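Glucosamine-6-phosphate deaminase (Bacillus subtilis, PDB 2BKV) is an enzyme of a bacterial family with a Rossmann-like alpha/beta fold and binds 2-phosphoglycolic acid in this structure. Local coordinates at residues A[34-39]-A[78-83]; A[134-139]-A[159-164]; A[147-152]-A[183-188]. One frame throughout, in Å; residues are numbered along the deposited sequence. Where two conformers were deposited one is given.

Contact 1: residues A[34-39]-A[78-83]. With PGA (2-phosphoglycolic acid), chain C.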
ATOM      1  N   LEU A  34      -4.811  -2.139  -1.358  1.00  6.59           N
ATOM      2  CA  LEU A  34      -4.046  -1.343  -2.275  1.00  6.80           C
ATOM      3  C   LEU A  34      -3.246  -0.267  -1.569  1.00  7.28           C
ATOM      4  O   LEU A  34      -3.519   0.095  -0.398  1.00  8.05           O
ATOM      5  CB  LEU A  34      -4.992  -0.697  -3.269  1.00  7.21           C
ATOM      6  CG  LEU A  34      -5.783  -1.708  -4.119  1.00  8.84           C
ATOM      7  CD1 LEU A  34      -6.741  -1.028  -5.069  1.00 12.34           C
ATOM      8  CD2 LEU A  34      -4.874  -2.678  -4.871  1.00  8.79           C
ATOM      9  N   ALA A  35      -2.309   0.312  -2.313  1.00  8.31           N
ATOM     10  CA  ALA A  35      -1.341   1.303  -1.786  1.00  8.84           C
ATOM     11  C   ALA A  35      -1.116   2.423  -2.794  1.00  8.51           C
ATOM     12  O   ALA A  35      -1.484   2.297  -3.972  1.00  9.13           O
ATOM     13  CB  ALA A  35      -0.088   0.618  -1.487  1.00 11.27           C
ATOM     14  N   THR A  36      -0.557   3.526  -2.304  1.00  9.27           N
ATOM     15  CA  THR A  36      -0.302   4.678  -3.173  1.00  9.07           C
ATOM     16  C   THR A  36       1.190   4.964  -3.193  1.00  9.56           C
ATOM     17  O   THR A  36       1.968   4.059  -2.884  1.00 10.29           O
ATOM     18  CB  THR A  36      -1.122   5.911  -2.741  1.00 10.28           C
ATOM     19  OG1 THR A  36      -0.576   6.405  -1.540  1.00 13.81           O
ATOM     20  CG2 THR A  36      -2.598   5.590  -2.531  1.00 11.62           C
ATOM     21  N   GLY A  37       1.557   6.154  -3.656  1.00 10.38           N
ATOM     22  CA  GLY A  37       2.935   6.553  -3.790  1.00  8.55           C
ATOM     23  C   GLY A  37       3.489   6.261  -5.189  1.00  8.68           C
ATOM     24  O   GLY A  37       2.768   5.811  -6.084  1.00  9.31           O
ATOM     25  N   GLY A  38       4.781   6.517  -5.369  1.00  8.37           N
ATOM     26  CA  GLY A  38       5.440   6.320  -6.636  1.00  7.88           C
ATOM     27  C   GLY A  38       5.553   4.856  -7.022  1.00  7.82           C
ATOM     28  O   GLY A  38       5.450   4.496  -8.205  1.00  8.99           O
ATOM     29  N   THR A  39       5.810   4.009  -6.029  1.00  8.27           N
ATOM     30  CA  THR A  39       6.190   2.645  -6.345  1.00  7.61           C
ATOM     31  C   THR A  39       5.130   1.881  -7.141  1.00  6.75           C
ATOM     32  O   THR A  39       5.476   1.287  -8.162  1.00  6.01           O
ATOM     33  CB  THR A  39       6.596   1.878  -5.123  1.00  8.76           C
ATOM     34  OG1 THR A  39       7.592   2.605  -4.400  1.00 11.51           O
ATOM     35  CG2 THR A  39       7.174   0.578  -5.520  1.00 10.04           C
ATOM     36  N   ASN A  78      -3.996  16.066  -3.346  1.00  7.11           N
ATOM     37  CA  ASN A  78      -2.999  15.271  -2.622  1.00  7.77           C
ATOM     38  C   ASN A  78      -3.579  14.207  -1.750  1.00  7.11           C
ATOM     39  O   ASN A  78      -2.834  13.501  -1.078  1.00  9.09           O
ATOM     40  CB  ASN A  78      -2.066  16.160  -1.820  1.00  8.58           C
ATOM     41  CG  ASN A  78      -1.028  16.820  -2.710  1.00 10.55           C
ATOM     42  OD1 ASN A  78      -0.065  16.166  -3.137  1.00 11.84           O
ATOM     43  ND2 ASN A  78      -1.231  18.074  -3.030  1.00  9.20           N
ATOM     44  N   SER A  79      -4.892  14.060  -1.763  1.00  7.03           N
ATOM     45  CA  SER A  79      -5.511  13.010  -1.002  1.00  7.57           C
ATOM     46  C   SER A  79      -5.293  11.684  -1.696  1.00  7.48           C
ATOM     47  O   SER A  79      -5.154  11.619  -2.905  1.00  7.07           O
ATOM     48  CB  SER A  79      -6.981  13.285  -0.797  1.00  7.97           C
ATOM     49  OG  SER A  79      -7.744  13.028  -1.954  1.00  9.78           O
ATOM     50  N   TYR A  80      -5.299  10.616  -0.914  1.00  7.08           N
ATOM     51  CA  TYR A  80      -5.158   9.311  -1.491  1.00  7.10           C
ATOM     52  C   TYR A  80      -6.438   8.830  -2.169  1.00  7.02           C
ATOM     53  O   TYR A  80      -6.365   7.990  -3.091  1.00  8.09           O
ATOM     54  CB  TYR A  80      -4.581   8.329  -0.460  1.00  7.27           C
ATOM     55  CG  TYR A  80      -3.107   8.550  -0.151  1.00  7.41           C
ATOM     56  CD1 TYR A  80      -2.529   7.989   0.977  1.00  9.50           C
ATOM     57  CD2 TYR A  80      -2.274   9.325  -0.975  1.00 10.90           C
ATOM     58  CE1 TYR A  80      -1.200   8.164   1.268  1.00 11.09           C
ATOM     59  CE2 TYR A  80      -0.918   9.484  -0.669  1.00 11.91           C
ATOM     60  CZ  TYR A  80      -0.398   8.881   0.439  1.00 11.76           C
ATOM     61  OH  TYR A  80       0.946   9.060   0.741  1.00 14.71           O
ATOM     62  N   HIS A  81      -7.608   9.364  -1.790  1.00  8.19           N
ATOM     63  CA  HIS A  81      -8.868   9.165  -2.544  1.00  8.52           C
ATOM     64  C   HIS A  81      -8.617   9.640  -3.995  1.00  7.36           C
ATOM     65  O   HIS A  81      -8.928   8.964  -4.949  1.00  7.77           O
ATOM     66  CB  HIS A  81     -10.052  10.002  -1.997  1.00  9.44           C
ATOM     67  CG  HIS A  81     -10.788   9.415  -0.838  1.00 13.66           C
ATOM     68  ND1 HIS A  81     -10.336   9.506   0.458  1.00 15.18           N
ATOM     69  CD2 HIS A  81     -11.979   8.776  -0.783  1.00 12.60           C
ATOM     70  CE1 HIS A  81     -11.216   8.933   1.265  1.00 14.69           C
ATOM     71  NE2 HIS A  81     -12.215   8.469   0.537  1.00 16.49           N
ATOM     72  N   PHE A  82      -8.106  10.856  -4.140  1.00  7.93           N
ATOM     73  CA  PHE A  82      -7.866  11.437  -5.452  1.00  7.73           C
ATOM     74  C   PHE A  82      -6.881  10.582  -6.240  1.00  7.30           C
ATOM     75  O   PHE A  82      -7.094  10.309  -7.421  1.00  6.49           O
ATOM     76  CB  PHE A  82      -7.350  12.862  -5.288  1.00  9.38           C
ATOM     77  CG  PHE A  82      -7.126  13.594  -6.604  1.00  9.59           C
ATOM     78  CD1 PHE A  82      -8.102  14.414  -7.151  1.00 12.56           C
ATOM     79  CD2 PHE A  82      -5.943  13.431  -7.304  1.00 10.94           C
ATOM     80  CE1 PHE A  82      -7.876  15.086  -8.372  1.00 15.19           C
ATOM     81  CE2 PHE A  82      -5.706  14.085  -8.501  1.00 14.33           C
ATOM     82  CZ  PHE A  82      -6.682  14.907  -9.036  1.00 15.36           C
ATOM     83  N   TYR A  83      -5.786  10.196  -5.596  1.00  6.52           N
ATOM     84  CA  TYR A  83      -4.786   9.320  -6.250  1.00  6.26           C
ATOM     85  C   TYR A  83      -5.476   8.091  -6.803  1.00  5.74           C
ATOM     86  O   TYR A  83      -5.261   7.713  -7.925  1.00  6.94           O
ATOM     87  CB  TYR A  83      -3.692   8.929  -5.268  1.00  6.67           C
ATOM     88  CG  TYR A  83      -2.627   7.977  -5.742  1.00  8.80           C
ATOM     89  CD1 TYR A  83      -1.312   8.396  -5.993  1.00  8.88           C
ATOM     90  CD2 TYR A  83      -2.903   6.629  -5.850  1.00  8.87           C
ATOM     91  CE1 TYR A  83      -0.335   7.499  -6.321  1.00  7.94           C
ATOM     92  CE2 TYR A  83      -1.941   5.719  -6.197  1.00  7.54           C
ATOM     93  CZ  TYR A  83      -0.665   6.142  -6.476  1.00  7.11           C
ATOM     94  OH  TYR A  83       0.284   5.184  -6.783  1.00  9.01           O
TER
HETATM   95  P   PGA C1242       6.790   5.527  -2.402  1.00 16.86           P
HETATM   96  O1P PGA C1242       6.197   5.436  -0.895  1.00 17.96           O
HETATM   97  O2P PGA C1242       6.334   6.957  -2.835  1.00 15.88           O
HETATM   98  O3P PGA C1242       8.299   5.426  -2.234  1.00 18.81           O
HETATM   99  O4P PGA C1242       6.151   4.351  -3.132  1.00 15.83           O
HETATM  100  C2  PGA C1242       6.596   4.345  -0.073  1.00 17.61           C
HETATM  101  C1  PGA C1242       5.780   4.360   1.190  1.00 16.07           C
HETATM  102  O1  PGA C1242       5.924   5.611   1.841  1.00 18.15           O

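Contact 2: residues A[134-139]-A[159-164]. With PGA (2-phosphoglycolic acid), chain C.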
ATOM      1  N   GLY A 134       8.993   2.269   3.351  1.00 10.45           N
ATOM      2  CA  GLY A 134       9.708   3.522   3.553  1.00 12.28           C
ATOM      3  C   GLY A 134      11.207   3.345   3.584  1.00 13.44           C
ATOM      4  O   GLY A 134      11.729   2.246   3.811  1.00 12.71           O
ATOM      5  N   ARG A 135      11.923   4.456   3.403  1.00 15.37           N
ATOM      6  CA  ARG A 135      13.365   4.454   3.629  1.00 16.98           C
ATOM      7  C   ARG A 135      13.731   3.932   5.016  1.00 15.64           C
ATOM      8  O   ARG A 135      14.757   3.289   5.168  1.00 18.78           O
ATOM      9  CB  ARG A 135      13.934   5.860   3.490  1.00 16.77           C
ATOM     10  CG  ARG A 135      14.193   6.352   2.089  0.50 19.58           C
ATOM     11  CD  ARG A 135      15.116   7.588   2.117  0.50 21.38           C
ATOM     12  NE  ARG A 135      16.119   7.528   3.188  0.50 23.12           N
ATOM     13  CZ  ARG A 135      16.885   8.550   3.575  0.50 24.60           C
ATOM     14  NH1 ARG A 135      16.781   9.734   2.980  0.50 27.21           N
ATOM     15  NH2 ARG A 135      17.758   8.390   4.567  0.50 26.10           N
ATOM     16  N   ASN A 136      12.883   4.205   6.010  1.00 14.62           N
ATOM     17  CA  ASN A 136      13.071   3.779   7.389  1.00 14.93           C
ATOM     18  C   ASN A 136      12.392   2.446   7.739  1.00 13.49           C
ATOM     19  O   ASN A 136      12.305   2.083   8.905  1.00 13.25           O
ATOM     20  CB  ASN A 136      12.561   4.881   8.337  1.00 14.90           C
ATOM     21  CG  ASN A 136      11.076   5.106   8.244  1.00 15.51           C
ATOM     22  OD1 ASN A 136      10.386   4.475   7.445  1.00 15.64           O
ATOM     23  ND2 ASN A 136      10.558   6.005   9.097  1.00 15.31           N
ATOM     24  N   GLY A 137      11.887   1.740   6.732  1.00 12.67           N
ATOM     25  CA  GLY A 137      11.205   0.457   6.975  1.00 10.71           C
ATOM     26  C   GLY A 137       9.727   0.561   7.255  1.00  9.69           C
ATOM     27  O   GLY A 137       9.102  -0.469   7.516  1.00  9.56           O
ATOM     28  N   HIS A 138       9.132   1.760   7.195  1.00  8.37           N
ATOM     29  CA  HIS A 138       7.702   1.846   7.471  1.00  9.45           C
ATOM     30  C   HIS A 138       6.906   1.101   6.432  1.00  9.42           C
ATOM     31  O   HIS A 138       7.349   0.921   5.309  1.00  8.76           O
ATOM     32  CB  HIS A 138       7.187   3.270   7.640  1.00 10.51           C
ATOM     33  CG  HIS A 138       7.124   4.110   6.408  1.00 11.28           C
ATOM     34  ND1 HIS A 138       7.743   5.337   6.352  1.00 16.31           N
ATOM     35  CD2 HIS A 138       6.431   3.989   5.249  1.00 14.68           C
ATOM     36  CE1 HIS A 138       7.489   5.907   5.191  1.00 17.28           C
ATOM     37  NE2 HIS A 138       6.691   5.114   4.504  1.00 15.95           N
ATOM     38  N   ILE A 139       5.739   0.650   6.842  1.00  8.97           N
ATOM     39  CA  ILE A 139       4.754   0.010   5.995  1.00  8.78           C
ATOM     40  C   ILE A 139       3.403   0.659   6.334  1.00 10.39           C
ATOM     41  O   ILE A 139       3.095   0.917   7.482  1.00  9.68           O
ATOM     42  CB  ILE A 139       4.858  -1.560   6.231  1.00 10.19           C
ATOM     43  CG1 ILE A 139       5.149  -2.328   4.941  0.50 13.91           C
ATOM     44  CG2 ILE A 139       3.774  -2.080   7.199  0.50 12.06           C
ATOM     45  CD1 ILE A 139       6.602  -2.324   4.601  0.50 14.30           C
ATOM     46  N   GLU A 159       9.429  12.986  10.365  1.00 17.57           N
ATOM     47  CA  GLU A 159       9.989  14.020   9.495  1.00 18.06           C
ATOM     48  C   GLU A 159      10.543  13.442   8.198  1.00 17.59           C
ATOM     49  O   GLU A 159      10.367  14.039   7.133  1.00 17.64           O
ATOM     50  CB  GLU A 159      11.063  14.813  10.216  1.00 18.95           C
ATOM     51  CG  GLU A 159      10.504  15.806  11.227  1.00 23.01           C
ATOM     52  CD  GLU A 159      10.062  17.092  10.573  1.00 27.35           C
ATOM     53  OE1 GLU A 159       9.023  17.065   9.862  1.00 27.16           O
ATOM     54  OE2 GLU A 159      10.764  18.125  10.778  1.00 30.52           O
ATOM     55  N   GLN A 160      11.195  12.283   8.262  1.00 17.75           N
ATOM     56  CA  GLN A 160      11.696  11.625   7.042  1.00 18.30           C
ATOM     57  C   GLN A 160      10.551  11.338   6.052  1.00 16.73           C
ATOM     58  O   GLN A 160      10.717  11.434   4.840  1.00 17.30           O
ATOM     59  CB  GLN A 160      12.431  10.325   7.417  1.00 19.03           C
ATOM     60  CG  GLN A 160      13.601   9.964   6.547  1.00 23.14           C
ATOM     61  CD  GLN A 160      14.437   8.841   7.151  1.00 24.32           C
ATOM     62  OE1 GLN A 160      14.757   7.872   6.472  1.00 30.54           O
ATOM     63  NE2 GLN A 160      14.776   8.961   8.433  1.00 30.43           N
ATOM     64  N   THR A 161       9.384  10.977   6.566  1.00 15.20           N
ATOM     65  CA  THR A 161       8.241  10.697   5.694  1.00 14.84           C
ATOM     66  C   THR A 161       7.680  11.961   5.018  1.00 14.07           C
ATOM     67  O   THR A 161       7.399  11.973   3.821  1.00 13.96           O
ATOM     68  CB  THR A 161       7.165   9.969   6.499  1.00 13.51           C
ATOM     69  OG1 THR A 161       7.759   8.782   7.031  1.00 15.30           O
ATOM     70  CG2 THR A 161       5.952   9.614   5.655  1.00 15.63           C
ATOM     71  N   ARG A 162       7.515  13.020   5.783  1.00 14.65           N
ATOM     72  CA  ARG A 162       7.091  14.293   5.235  1.00 15.25           C
ATOM     73  C   ARG A 162       8.129  14.787   4.232  1.00 14.98           C
ATOM     74  O   ARG A 162       7.748  15.284   3.167  1.00 16.70           O
ATOM     75  CB  ARG A 162       6.856  15.311   6.359  1.00 14.69           C
ATOM     76  CG  ARG A 162       5.708  14.938   7.278  1.00 15.61           C
ATOM     77  CD  ARG A 162       5.371  15.969   8.360  1.00 16.60           C
ATOM     78  NE  ARG A 162       4.723  17.147   7.792  1.00 16.84           N
ATOM     79  CZ  ARG A 162       5.300  18.336   7.629  1.00 16.78           C
ATOM     80  NH1 ARG A 162       6.537  18.541   8.049  1.00 18.64           N
ATOM     81  NH2 ARG A 162       4.612  19.338   7.079  1.00 14.85           N
ATOM     82  N   GLN A 163       9.422  14.648   4.557  1.00 15.80           N
ATOM     83  CA  GLN A 163      10.532  15.010   3.625  1.00 16.24           C
ATOM     84  C   GLN A 163      10.433  14.248   2.280  1.00 16.27           C
ATOM     85  O   GLN A 163      10.628  14.812   1.218  1.00 17.17           O
ATOM     86  CB  GLN A 163      11.912  14.738   4.282  1.00 16.56           C
ATOM     87  CG  GLN A 163      13.175  15.093   3.444  1.00 18.71           C
ATOM     88  CD  GLN A 163      14.492  14.696   4.124  1.00 21.37           C
ATOM     89  OE1 GLN A 163      15.479  15.439   4.087  1.00 26.57           O
ATOM     90  NE2 GLN A 163      14.508  13.532   4.760  1.00 24.81           N
ATOM     91  N   ALA A 164      10.139  12.965   2.337  1.00 15.72           N
ATOM     92  CA  ALA A 164      10.095  12.123   1.160  1.00 15.21           C
ATOM     93  C   ALA A 164       8.892  12.463   0.311  1.00 14.27           C
ATOM     94  O   ALA A 164       8.980  12.458  -0.926  1.00 17.85           O
ATOM     95  CB  ALA A 164      10.043  10.674   1.592  1.00 16.09           C
TER
HETATM   96  P   PGA C1242       6.790   5.527  -2.402  1.00 16.86           P
HETATM   97  O1P PGA C1242       6.197   5.436  -0.895  1.00 17.96           O
HETATM   98  O2P PGA C1242       6.334   6.957  -2.835  1.00 15.88           O
HETATM   99  O3P PGA C1242       8.299   5.426  -2.234  1.00 18.81           O
HETATM  100  O4P PGA C1242       6.151   4.351  -3.132  1.00 15.83           O
HETATM  101  C2  PGA C1242       6.596   4.345  -0.073  1.00 17.61           C
HETATM  102  C1  PGA C1242       5.780   4.360   1.190  1.00 16.07           C
HETATM  103  O1  PGA C1242       5.924   5.611   1.841  1.00 18.15           O

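Contact 3: residues A[147-152]-A[183-188]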
ATOM      1  N   SER A 147       3.637  -0.951  17.410  1.00  8.52           N
ATOM      2  CA  SER A 147       3.416  -2.305  17.815  1.00  8.37           C
ATOM      3  C   SER A 147       3.022  -3.176  16.634  1.00  7.11           C
ATOM      4  O   SER A 147       2.222  -2.788  15.800  1.00  6.63           O
ATOM      5  CB  SER A 147       2.275  -2.351  18.827  1.00  9.24           C
ATOM      6  OG  SER A 147       1.883  -3.678  19.108  1.00 11.14           O
ATOM      7  N   PHE A 148       3.527  -4.396  16.621  1.00  6.95           N
ATOM      8  CA  PHE A 148       3.114  -5.384  15.629  1.00  6.72           C
ATOM      9  C   PHE A 148       1.645  -5.822  15.771  1.00  6.47           C
ATOM     10  O   PHE A 148       1.107  -6.469  14.876  1.00  7.76           O
ATOM     11  CB  PHE A 148       4.042  -6.579  15.642  1.00  7.84           C
ATOM     12  CG  PHE A 148       5.402  -6.332  15.057  1.00  7.04           C
ATOM     13  CD1 PHE A 148       5.823  -5.094  14.629  1.00  7.84           C
ATOM     14  CD2 PHE A 148       6.278  -7.413  14.937  1.00  8.59           C
ATOM     15  CE1 PHE A 148       7.114  -4.924  14.062  1.00 10.15           C
ATOM     16  CE2 PHE A 148       7.566  -7.225  14.397  1.00  8.48           C
ATOM     17  CZ  PHE A 148       7.957  -5.993  13.963  1.00 10.66           C
ATOM     18  N   LYS A 149       1.022  -5.490  16.900  1.00  6.31           N
ATOM     19  CA  LYS A 149      -0.399  -5.756  17.147  1.00  6.47           C
ATOM     20  C   LYS A 149      -1.284  -4.600  16.752  1.00  5.51           C
ATOM     21  O   LYS A 149      -2.484  -4.660  16.939  1.00  6.21           O
ATOM     22  CB  LYS A 149      -0.666  -6.114  18.608  1.00  6.50           C
ATOM     23  CG  LYS A 149      -0.005  -7.430  18.992  1.00 11.45           C
ATOM     24  CD  LYS A 149      -0.391  -7.990  20.358  1.00 11.32           C
ATOM     25  CE  LYS A 149       0.200  -9.379  20.544  1.00 15.63           C
ATOM     26  NZ  LYS A 149      -0.362 -10.140  21.688  1.00 19.30           N
ATOM     27  N   SER A 150      -0.695  -3.547  16.216  1.00  4.91           N
ATOM     28  CA  SER A 150      -1.450  -2.316  15.944  1.00  4.97           C
ATOM     29  C   SER A 150      -2.587  -2.581  14.945  1.00  4.47           C
ATOM     30  O   SER A 150      -2.460  -3.399  14.020  1.00  5.37           O
ATOM     31  CB  SER A 150      -0.570  -1.183  15.424  1.00  6.11           C
ATOM     32  OG  SER A 150       0.169  -1.593  14.324  1.00  5.79           O
ATOM     33  N   ARG A 151      -3.663  -1.823  15.114  1.00  6.33           N
ATOM     34  CA  ARG A 151      -4.814  -1.864  14.251  1.00  6.54           C
ATOM     35  C   ARG A 151      -4.929  -0.467  13.611  1.00  7.09           C
ATOM     36  O   ARG A 151      -4.049   0.376  13.787  1.00  8.42           O
ATOM     37  CB  ARG A 151      -6.040  -2.263  15.068  1.00  7.88           C
ATOM     38  CG  ARG A 151      -5.937  -3.676  15.550  1.00 11.92           C
ATOM     39  CD  ARG A 151      -6.459  -4.617  14.541  1.00 16.51           C
ATOM     40  NE  ARG A 151      -6.433  -5.976  15.051  1.00 16.79           N
ATOM     41  CZ  ARG A 151      -6.798  -7.029  14.346  1.00 16.92           C
ATOM     42  NH1 ARG A 151      -6.697  -8.232  14.890  1.00 18.04           N
ATOM     43  NH2 ARG A 151      -7.224  -6.886  13.094  1.00 19.17           N
ATOM     44  N   THR A 152      -5.994  -0.210  12.868  1.00  7.17           N
ATOM     45  CA  THR A 152      -6.089   1.071  12.162  1.00  7.29           C
ATOM     46  C   THR A 152      -6.053   2.208  13.206  1.00  7.34           C
ATOM     47  O   THR A 152      -6.740   2.172  14.229  1.00  9.06           O
ATOM     48  CB  THR A 152      -7.364   1.153  11.281  1.00  7.75           C
ATOM     49  OG1 THR A 152      -7.401   0.053  10.360  1.00 10.25           O
ATOM     50  CG2 THR A 152      -7.399   2.388  10.507  1.00  8.81           C
ATOM     51  N   GLY A 183      -3.178  -0.748  10.611  1.00  6.76           N
ATOM     52  CA  GLY A 183      -2.064  -1.159  11.443  1.00  6.36           C
ATOM     53  C   GLY A 183      -1.340  -2.374  10.926  1.00  5.45           C
ATOM     54  O   GLY A 183      -1.722  -2.988   9.947  1.00  6.25           O
ATOM     55  N   ILE A 184      -0.276  -2.725  11.626  1.00  4.81           N
ATOM     56  CA  ILE A 184       0.535  -3.849  11.248  1.00  5.73           C
ATOM     57  C   ILE A 184      -0.266  -5.141  11.332  1.00  4.86           C
ATOM     58  O   ILE A 184      -0.188  -5.988  10.432  1.00  5.02           O
ATOM     59  CB  ILE A 184       1.853  -3.872  12.048  1.00  5.99           C
ATOM     60  CG1 ILE A 184       2.704  -2.651  11.726  1.00  8.12           C
ATOM     61  CG2 ILE A 184       2.600  -5.155  11.746  1.00  5.04           C
ATOM     62  CD1 ILE A 184       3.952  -2.431  12.506  1.00  8.72           C
ATOM     63  N   GLN A 185      -1.084  -5.302  12.368  1.00  5.78           N
ATOM     64  CA  GLN A 185      -1.879  -6.507  12.501  1.00  6.76           C
ATOM     65  C   GLN A 185      -2.945  -6.560  11.400  1.00  6.10           C
ATOM     66  O   GLN A 185      -3.232  -7.603  10.858  1.00  7.48           O
ATOM     67  CB  GLN A 185      -2.541  -6.582  13.886  1.00  7.64           C
ATOM     68  CG  GLN A 185      -3.264  -7.854  14.203  1.00  9.17           C
ATOM     69  CD  GLN A 185      -2.365  -9.034  14.233  1.00 17.14           C
ATOM     70  OE1 GLN A 185      -1.595  -9.197  15.173  1.00 23.89           O
ATOM     71  NE2 GLN A 185      -2.396  -9.842  13.162  1.00 21.13           N
ATOM     72  N   THR A 186      -3.488  -5.408  11.054  1.00  7.35           N
ATOM     73  CA  THR A 186      -4.442  -5.280   9.946  1.00  7.93           C
ATOM     74  C   THR A 186      -3.806  -5.804   8.639  1.00  7.13           C
ATOM     75  O   THR A 186      -4.337  -6.644   7.945  1.00  9.33           O
ATOM     76  CB  THR A 186      -4.869  -3.802   9.753  1.00  7.79           C
ATOM     77  OG1 THR A 186      -5.068  -3.136  11.019  1.00 10.36           O
ATOM     78  CG2 THR A 186      -6.118  -3.711   8.924  1.00 10.32           C
ATOM     79  N   ILE A 187      -2.609  -5.363   8.362  1.00  6.99           N
ATOM     80  CA  ILE A 187      -1.869  -5.790   7.169  1.00  7.02           C
ATOM     81  C   ILE A 187      -1.538  -7.300   7.220  1.00  7.42           C
ATOM     82  O   ILE A 187      -1.763  -8.039   6.257  1.00  8.16           O
ATOM     83  CB  ILE A 187      -0.579  -4.948   7.047  1.00  6.58           C
ATOM     84  CG1 ILE A 187      -0.904  -3.488   6.711  1.00  7.01           C
ATOM     85  CG2 ILE A 187       0.420  -5.571   6.042  1.00  7.94           C
ATOM     86  CD1 ILE A 187       0.222  -2.525   6.981  1.00  8.12           C
ATOM     87  N   LEU A 188      -1.067  -7.795   8.361  1.00  7.71           N
ATOM     88  CA  LEU A 188      -0.733  -9.220   8.510  1.00  7.96           C
ATOM     89  C   LEU A 188      -1.926 -10.153   8.375  1.00  7.27           C
ATOM     90  O   LEU A 188      -1.745 -11.317   8.144  1.00  8.48           O
ATOM     91  CB  LEU A 188      -0.045  -9.485   9.843  1.00  8.04           C
ATOM     92  CG  LEU A 188       1.377  -8.929  10.036  1.00  8.32           C
ATOM     93  CD1 LEU A 188       1.772  -9.126  11.474  1.00  9.92           C
ATOM     94  CD2 LEU A 188       2.352  -9.634   9.108  1.00 11.06           C
TER
HETATM   95  O   HOH W   1       0.977  -9.174  15.155  1.00 16.76           O

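Contact 1: residues A[34-39]-A[78-83]
The phosphate-binding loop of this Rossmann-like fold, which leads from strand 31-34 to helix 41-53, meets the first turn of helix 80-89 where Thr36 lies against Tyr80 and Tyr83. Thr36 OG1 is the nearest atom over the Tyr80 face, above its centre and 3.2 Å from Tyr80 CZ, with CB farther above the same ring. Over Tyr83 it is CB that is centred, 3.6 Å from the ring centroid, a CH-pi contact close to the ring normal. CG2 lies beside Tyr83 CD2 (3.5 Å). With OG1 between the backbone N and the carbonyl carbon (chi1 72°), the small branched side chain fits between both tyrosines. The Tyr83 ring passes along Thr36 in the opposite direction, and its hydroxyl reaches the loop backbone: Tyr83 OH donates to Gly37 O over 2.7 Å, in the carbonyl plane, with a C=O...donor angle of 145°. This ties helix to loop. Glycine suits position 37 because a side chain at its positive phi would press on the preceding carbonyl oxygen and on O2P of 2-phosphoglycolic acid, which the bare Gly37 CA approaches to 3.6 Å. Beyond it, Gly38 N donates to O2P of the ligand, and both Thr39 N and Thr39 OG1 grip the ligand's O4P, the hydroxyl at 2.6 Å. His138 and Lys202 also bond the ligand. Ser79, whose short hydroxyl can turn back, caps the helix that begins at Tyr80: Ser79 OG accepts from Phe82 N at 3.1 Å.

Contact 2: residues A[134-139]-A[159-164]
The His138 ring has Gly134 CA over the centre of one face, O1 of 2-phosphoglycolic acid in plane at its edge, and Thr161 OG1 approaching obliquely, 3.4 Å from His138 CE1. Arg135, in one of its two deposited conformers, lays a face of its guanidinium near Gln160 OE1, which is set toward the rim; at 3.6 Å from Arg135 NE it lies above the plane, a loose polar contact near the surface. The ligand bond is much tighter: His138 NE2 donates to O1 of the ligand over 2.8 Å and is almost straight (172°). The histidine is presented by a type I turn from Gly134 to Gly137 in the loop that follows strand 128-131, facing helix 159-165. An Asx turn overlaps the end of this turn: Asn136 OD1 accepts from His138 N (3.0 Å), the donor standing above the carbonyl plane. Asparagine suits this place because its carboxamide accepts through OD1 and donates through ND2 to Glu143. Gly134 lets the imidazole lie flat on its CA; at Gly137, with positive phi, a side chain would jam against Asn136 O. Glu143 links the segments: one carboxylate oxygen binds Thr161 OG1, the other Asn136 ND2 and, weakly, His138 ND1.

Contact 3: residues A[147-152]-A[183-188]
Residues 147-152 form a type I turn, Ser147 to Ser150, and then run past the N-terminus of helix 184-188, with Arg151 CA only 4.0 Å from Gly183 CA. The contact is a helix N-terminus met from a distant loop: Gly183 holds the N-cap position, but Ser150 supplies acceptors to the first turn. Ser150 OG accepts from Ile184 N at 3.0 Å with a nearly straight bond (163°), and Ser150 O accepts from Gln185 N at 2.9 Å in the carbonyl plane. The same hydroxyl donates back to the turn, so Ser147 O takes both the N-H and the hydroxyl of Ser150. Its chi1 of 53° puts OG between the backbone N and the carbonyl carbon, where it can serve turn and helix together. Glycine suits position 183 because a side chain would collide with Ser150 O and Arg151 O, whereas the bare CA makes CA-H...O contacts with both. Beside the turn, Ile184 CD1 rests against Phe148 CD1 (3.9 Å), an apolar contact extended by the neighbouring loops that carry Ile214 and Ala222. Just after the turn, Arg151 folds back at chi2 (-87°), bringing a face of its guanidinium over Gln185 CG; NH1 is 3.5 Å from that carbon. Glu117 fixes this end, salt-bridged to Arg151 NH2 and bonded to Thr152 OG1 and Thr186 OG1. One water joins the segments by donating to Phe148 O at 2.7 Å and to Gln185 OE1 at 2.6 Å.

Contact 1 closes before contact 2 opens, whereas contacts 2 and 3 interleave in the order 134-139, 147-152, 159-164, 183-188. Strands 153-156 and 178-181 fall within this interleaved part; they pair antiparallel, and 178-181 also joins strand 62-69, which borders strand 31-34 leading into contact 1. One mixed sheet therefore connects all three. The centres of contacts 1 and 2 are about 15 Å apart, yet both reach 2-phosphoglycolic acid, from its phosphate and its O1 ends. Contact 3, across the chain's centre from contact 1 (about 20 Å between centres) and about 18 Å from contact 2, meets the latter where Ile139 CG2 packs on Ile187 CD1 (3.6 Å), joining loop 134-139 to helix 184-188.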